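Local coordinates for protein extracellular sialidase/neuraminidase, putative (Aspergillus fumigatus, PDB 2XZI) that cleaves glycosides of the deaminated sialic acid KDN, acting as a KDNase of the sialidase family and probably releasing it from glycan ends, at residues Thr46-Arg58 / Ile68-Gly82. Residues are numbered along the deposited sequence; the frame is centred on the assembly and turned at random.
Sequences TTTGRILAFAEGR and INLVYKRTKTTANNG. With NA (sodium ion), chain E.
R50 threads its side chain between R74 and the loop at T78. Beyond CB, its CG approaches T75 OG1 at 3.3 Å. With CG anti to the backbone N (chi1 -160°), CD comes beside R74 NH1, and the bend at chi3 (-62°) lays NE and the guanidinium over R74. The guanidinium planes stack 9° apart, with T78 CG2 over the opposite face; D161 at R50 NE and E89 at R74 NH2 probably offset the like charges. At the tip, R50 NH1 donates to T75 O (2.9 Å) near the guanidinium plane and weakly to K76 O. Arginine suits this place: one flat, multi-donor group fastens both carbonyls and still stacks. T75 N donates to I51 O while T75 OG1 takes I51 N (3.0 Å), a side chain replacing one backbone acceptor; threonine fits because OG1 also donates to T77 O. L52 CD2 lies beside R74 CG, and F54 CD2 packs on Y72 CB. At the far end I68 CG2 lies against E56, whose OE1 takes NE and NH2 of R58 in a side-on salt bridge; D64 pairs with R58 NH1, and NH2 hydrogen-bonds O4 of the bound deamino-alpha-neuraminic acid. N69 offers sodium a neutral oxygen, OD1 (2.4 Å), alongside D67, G96, G98 and two waters. Strands 51-58 and 68-74 are the central pair of a four-stranded antiparallel blade of the sialidase beta-propeller, with R58 in its sugar pocket.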
loop_
_atom_site.group_PDB
_atom_site.type_symbol
_atom_site.label_atom_id
_atom_site.label_comp_id
_atom_site.label_asym_id
_atom_site.label_seq_id
_atom_site.Cartn_x
_atom_site.Cartn_y
_atom_site.Cartn_z
ATOM N N THR A 46 -12.271 -0.170 -8.260
ATOM C CA THR A 46 -12.212 -0.109 -9.722
ATOM C C THR A 46 -13.309 0.803 -10.228
ATOM O O THR A 46 -14.122 1.289 -9.448
ATOM C CB THR A 46 -12.379 -1.487 -10.356
ATOM O OG1 THR A 46 -13.755 -1.874 -10.252
ATOM C CG2 THR A 46 -11.484 -2.539 -9.696
ATOM N N THR A 47 -13.379 1.022 -11.538
ATOM C CA THR A 47 -14.419 1.935 -12.018
ATOM C C THR A 47 -15.832 1.351 -11.906
ATOM O O THR A 47 -16.805 2.080 -12.066
ATOM C CB THR A 47 -14.174 2.446 -13.438
ATOM O OG1 THR A 47 -14.411 1.394 -14.364
ATOM C CG2 THR A 47 -12.763 3.025 -13.589
ATOM N N THR A 48 -15.940 0.051 -11.638
ATOM C CA THR A 48 -17.248 -0.590 -11.495
ATOM C C THR A 48 -17.773 -0.463 -10.072
ATOM O O THR A 48 -18.969 -0.670 -9.849
ATOM C CB THR A 48 -17.219 -2.109 -11.833
ATOM O OG1 THR A 48 -16.444 -2.814 -10.846
ATOM C CG2 THR A 48 -16.662 -2.382 -13.225
ATOM N N GLY A 49 -16.887 -0.144 -9.120
ATOM C CA GLY A 49 -17.241 -0.216 -7.697
ATOM C C GLY A 49 -16.686 -1.424 -6.949
ATOM O O GLY A 49 -16.707 -1.482 -5.718
ATOM N N ARG A 50 -16.183 -2.413 -7.685
ATOM C CA ARG A 50 -15.537 -3.568 -7.059
ATOM C C ARG A 50 -14.281 -3.108 -6.336
ATOM O O ARG A 50 -13.573 -2.204 -6.821
ATOM C CB ARG A 50 -15.160 -4.590 -8.114
ATOM C CG ARG A 50 -14.935 -5.981 -7.530
ATOM C CD ARG A 50 -14.576 -6.998 -8.599
ATOM N NE ARG A 50 -15.625 -7.198 -9.613
ATOM C CZ ARG A 50 -16.636 -8.055 -9.514
ATOM N NH1 ARG A 50 -16.812 -8.807 -8.418
ATOM N NH2 ARG A 50 -17.499 -8.147 -10.526
ATOM N N ILE A 51 -13.992 -3.747 -5.206
ATOM C CA ILE A 51 -12.780 -3.447 -4.439
ATOM C C ILE A 51 -11.807 -4.603 -4.600
ATOM O O ILE A 51 -12.199 -5.767 -4.470
ATOM C CB ILE A 51 -13.088 -3.136 -2.952
ATOM C CG1 ILE A 51 -14.094 -1.966 -2.877
ATOM C CG2 ILE A 51 -11.811 -2.779 -2.214
ATOM C CD1 ILE A 51 -14.660 -1.675 -1.502
ATOM N N LEU A 52 -10.546 -4.270 -4.904
ATOM C CA LEU A 52 -9.451 -5.235 -5.019
ATOM C C LEU A 52 -8.445 -4.978 -3.913
ATOM O O LEU A 52 -7.909 -3.875 -3.810
ATOM C CB LEU A 52 -8.753 -5.095 -6.367
ATOM C CG LEU A 52 -9.622 -5.113 -7.618
ATOM C CD1 LEU A 52 -8.770 -4.967 -8.886
ATOM C CD2 LEU A 52 -10.449 -6.386 -7.689
ATOM N N ALA A 53 -8.223 -5.992 -3.071
ATOM C CA ALA A 53 -7.252 -5.925 -1.979
ATOM C C ALA A 53 -6.098 -6.884 -2.241
ATOM O O ALA A 53 -6.320 -8.084 -2.460
ATOM C CB ALA A 53 -7.951 -6.266 -0.666
ATOM N N PHE A 54 -4.875 -6.361 -2.201
ATOM C CA PHE A 54 -3.659 -7.112 -2.471
ATOM C C PHE A 54 -2.798 -7.195 -1.233
ATOM O O PHE A 54 -2.867 -6.329 -0.351
ATOM C CB PHE A 54 -2.833 -6.430 -3.555
ATOM C CG PHE A 54 -3.580 -6.171 -4.824
ATOM C CD1 PHE A 54 -4.279 -4.980 -5.003
ATOM C CD2 PHE A 54 -3.560 -7.087 -5.857
ATOM C CE1 PHE A 54 -4.983 -4.733 -6.196
ATOM C CE2 PHE A 54 -4.267 -6.841 -7.050
ATOM C CZ PHE A 54 -4.953 -5.657 -7.217
ATOM N N ALA A 55 -1.981 -8.240 -1.166
ATOM C CA ALA A 55 -1.013 -8.368 -0.087
ATOM C C ALA A 55 0.112 -9.308 -0.505
ATOM O O ALA A 55 -0.004 -10.054 -1.504
ATOM C CB ALA A 55 -1.695 -8.899 1.169
ATOM N N GLU A 56 1.198 -9.263 0.262
ATOM C CA GLU A 56 2.215 -10.284 0.204
ATOM C C GLU A 56 1.828 -11.448 1.091
ATOM O O GLU A 56 1.621 -11.294 2.298
ATOM C CB GLU A 56 3.545 -9.706 0.685
ATOM C CG GLU A 56 4.214 -8.798 -0.327
ATOM C CD GLU A 56 5.539 -8.258 0.159
ATOM O OE1 GLU A 56 6.197 -8.914 1.007
ATOM O OE2 GLU A 56 5.936 -7.181 -0.330
ATOM N N GLY A 57 1.714 -12.618 0.471
ATOM C CA GLY A 57 1.487 -13.871 1.196
ATOM C C GLY A 57 2.866 -14.418 1.516
ATOM O O GLY A 57 3.583 -14.936 0.655
ATOM N N ARG A 58 3.261 -14.263 2.763
ATOM C CA ARG A 58 4.583 -14.685 3.210
ATOM C C ARG A 58 4.494 -16.132 3.718
ATOM O O ARG A 58 3.926 -16.407 4.782
ATOM C CB ARG A 58 5.152 -13.679 4.228
ATOM C CG ARG A 58 5.280 -12.269 3.653
ATOM C CD ARG A 58 6.033 -11.312 4.553
ATOM N NE ARG A 58 6.354 -10.096 3.799
ATOM C CZ ARG A 58 7.175 -9.134 4.216
ATOM N NH1 ARG A 58 7.803 -9.217 5.386
ATOM N NH2 ARG A 58 7.406 -8.089 3.426
ATOM N N ILE A 68 7.614 -15.689 -1.147
ATOM C CA ILE A 68 6.524 -14.739 -0.907
ATOM C C ILE A 68 5.760 -14.611 -2.203
ATOM O O ILE A 68 6.363 -14.376 -3.253
ATOM C CB ILE A 68 7.066 -13.364 -0.439
ATOM C CG1 ILE A 68 7.820 -13.484 0.887
ATOM C CG2 ILE A 68 5.940 -12.331 -0.341
ATOM C CD1 ILE A 68 8.589 -12.233 1.303
ATOM N N ASN A 69 4.445 -14.805 -2.129
ATOM C CA ASN A 69 3.563 -14.699 -3.292
ATOM C C ASN A 69 2.695 -13.463 -3.206
ATOM O O ASN A 69 2.374 -13.003 -2.098
ATOM C CB ASN A 69 2.690 -15.965 -3.460
ATOM C CG ASN A 69 3.501 -17.221 -3.535
ATOM O OD1 ASN A 69 4.679 -17.182 -3.863
ATOM N ND2 ASN A 69 2.865 -18.365 -3.270
ATOM N N LEU A 70 2.307 -12.939 -4.364
ATOM C CA LEU A 70 1.403 -11.791 -4.386
ATOM C C LEU A 70 -0.016 -12.299 -4.485
ATOM O O LEU A 70 -0.396 -12.879 -5.505
ATOM C CB LEU A 70 1.716 -10.869 -5.569
ATOM C CG LEU A 70 1.378 -9.384 -5.397
ATOM C CD1 LEU A 70 -0.130 -9.123 -5.249
ATOM C CD2 LEU A 70 2.125 -8.770 -4.256
ATOM N N VAL A 71 -0.779 -12.076 -3.418
ATOM C CA VAL A 71 -2.141 -12.597 -3.284
ATOM C C VAL A 71 -3.159 -11.462 -3.271
ATOM O O VAL A 71 -2.795 -10.295 -3.134
ATOM C CB VAL A 71 -2.284 -13.527 -2.033
ATOM C CG1 VAL A 71 -1.372 -14.757 -2.186
ATOM C CG2 VAL A 71 -2.028 -12.771 -0.713
ATOM N N TYR A 72 -4.436 -11.797 -3.438
ATOM C CA TYR A 72 -5.473 -10.792 -3.444
ATOM C C TYR A 72 -6.848 -11.361 -3.126
ATOM O O TYR A 72 -7.058 -12.585 -3.195
ATOM C CB TYR A 72 -5.499 -10.047 -4.781
ATOM C CG TYR A 72 -6.081 -10.791 -5.968
ATOM C CD1 TYR A 72 -5.376 -11.804 -6.599
ATOM C CD2 TYR A 72 -7.320 -10.433 -6.490
ATOM C CE1 TYR A 72 -5.894 -12.456 -7.711
ATOM C CE2 TYR A 72 -7.853 -11.092 -7.606
ATOM C CZ TYR A 72 -7.132 -12.092 -8.217
ATOM O OH TYR A 72 -7.631 -12.763 -9.323
ATOM N N LYS A 73 -7.762 -10.460 -2.798
ATOM C CA LYS A 73 -9.185 -10.764 -2.722
ATOM C C LYS A 73 -9.955 -9.669 -3.411
ATOM O O LYS A 73 -9.552 -8.512 -3.403
ATOM C CB LYS A 73 -9.645 -10.841 -1.270
ATOM C CG LYS A 73 -9.120 -12.029 -0.490
ATOM C CD LYS A 73 -9.684 -12.038 0.912
ATOM C CE LYS A 73 -9.272 -13.313 1.599
ATOM N NZ LYS A 73 -9.972 -13.519 2.875
ATOM N N ARG A 74 -11.084 -10.026 -4.007
ATOM C CA ARG A 74 -12.008 -9.043 -4.549
ATOM C C ARG A 74 -13.305 -9.103 -3.771
ATOM O O ARG A 74 -13.649 -10.143 -3.211
ATOM C CB ARG A 74 -12.361 -9.374 -6.005
ATOM C CG ARG A 74 -11.194 -9.786 -6.896
ATOM C CD ARG A 74 -11.678 -9.830 -8.346
ATOM N NE ARG A 74 -12.807 -10.753 -8.528
ATOM C CZ ARG A 74 -13.645 -10.723 -9.563
ATOM N NH1 ARG A 74 -13.533 -9.808 -10.511
ATOM N NH2 ARG A 74 -14.637 -11.607 -9.639
ATOM N N THR A 75 -14.055 -8.015 -3.777
ATOM C CA THR A 75 -15.453 -8.093 -3.409
ATOM C C THR A 75 -16.215 -8.931 -4.433
ATOM O O THR A 75 -15.907 -8.909 -5.638
ATOM C CB THR A 75 -16.088 -6.697 -3.205
ATOM O OG1 THR A 75 -15.968 -5.906 -4.402
ATOM C CG2 THR A 75 -15.390 -5.998 -2.048
ATOM N N LYS A 76 -17.184 -9.696 -3.922
ATOM C CA LYS A 76 -17.969 -10.623 -4.742
ATOM C C LYS A 76 -18.760 -9.915 -5.828
ATOM O O LYS A 76 -18.896 -10.437 -6.947
ATOM C CB LYS A 76 -18.927 -11.425 -3.863
ATOM C CG LYS A 76 -18.267 -12.480 -3.004
ATOM C CD LYS A 76 -19.323 -13.163 -2.143
ATOM C CE LYS A 76 -18.705 -14.262 -1.319
ATOM N NZ LYS A 76 -19.739 -14.864 -0.424
ATOM N N THR A 77 -19.253 -8.725 -5.522
ATOM C CA THR A 77 -20.002 -7.953 -6.486
ATOM C C THR A 77 -19.393 -6.578 -6.578
ATOM O O THR A 77 -18.514 -6.213 -5.768
ATOM C CB THR A 77 -21.487 -7.816 -6.112
ATOM O OG1 THR A 77 -21.611 -6.846 -5.078
ATOM C CG2 THR A 77 -22.102 -9.175 -5.660
ATOM N N THR A 78 -19.827 -5.820 -7.576
ATOM C CA THR A 78 -19.370 -4.444 -7.756
ATOM C C THR A 78 -20.084 -3.458 -6.818
ATOM O O THR A 78 -19.705 -2.287 -6.738
ATOM C CB THR A 78 -19.579 -3.985 -9.217
ATOM O OG1 THR A 78 -20.985 -3.993 -9.498
ATOM C CG2 THR A 78 -18.862 -4.912 -10.203
ATOM N N ALA A 79 -21.118 -3.924 -6.118
ATOM C CA ALA A 79 -22.005 -3.043 -5.367
ATOM C C ALA A 79 -21.984 -3.242 -3.854
ATOM O O ALA A 79 -22.555 -2.439 -3.120
ATOM C CB ALA A 79 -23.446 -3.162 -5.896
ATOM N N ASN A 80 -21.315 -4.287 -3.376
ATOM C CA ASN A 80 -21.422 -4.606 -1.954
ATOM C C ASN A 80 -20.462 -3.832 -1.066
ATOM O O ASN A 80 -20.632 -3.791 0.165
ATOM C CB ASN A 80 -21.392 -6.128 -1.682
ATOM C CG ASN A 80 -20.017 -6.755 -1.849
ATOM O OD1 ASN A 80 -18.988 -6.123 -1.589
ATOM N ND2 ASN A 80 -19.998 -8.044 -2.224
ATOM N N ASN A 81 -19.471 -3.196 -1.689
ATOM C CA ASN A 81 -18.566 -2.272 -0.991
ATOM C C ASN A 81 -17.713 -2.924 0.108
ATOM O O ASN A 81 -17.121 -2.236 0.941
ATOM C CB ASN A 81 -19.338 -1.051 -0.451
ATOM C CG ASN A 81 -20.130 -0.333 -1.540
ATOM O OD1 ASN A 81 -19.590 0.026 -2.579
ATOM N ND2 ASN A 81 -21.423 -0.136 -1.302
ATOM N N GLY A 82 -17.653 -4.252 0.110
ATOM C CA GLY A 82 -16.845 -4.982 1.087
ATOM C C GLY A 82 -17.297 -4.786 2.517
ATOM O O GLY A 82 -16.484 -4.869 3.437
HETATM NA NA NA E . 6.325 -18.659 -4.684
HETATM O O HOH W 1 -21.975 -1.360 -8.751
HETATM O O HOH W 2 -17.998 -3.466 -4.114
HETATM O O HOH W 3 -17.041 0.029 -3.341
HETATM O O HOH W 4 7.264 -16.600 -4.768
HETATM O O HOH W 5 5.049 -20.409 -3.479
#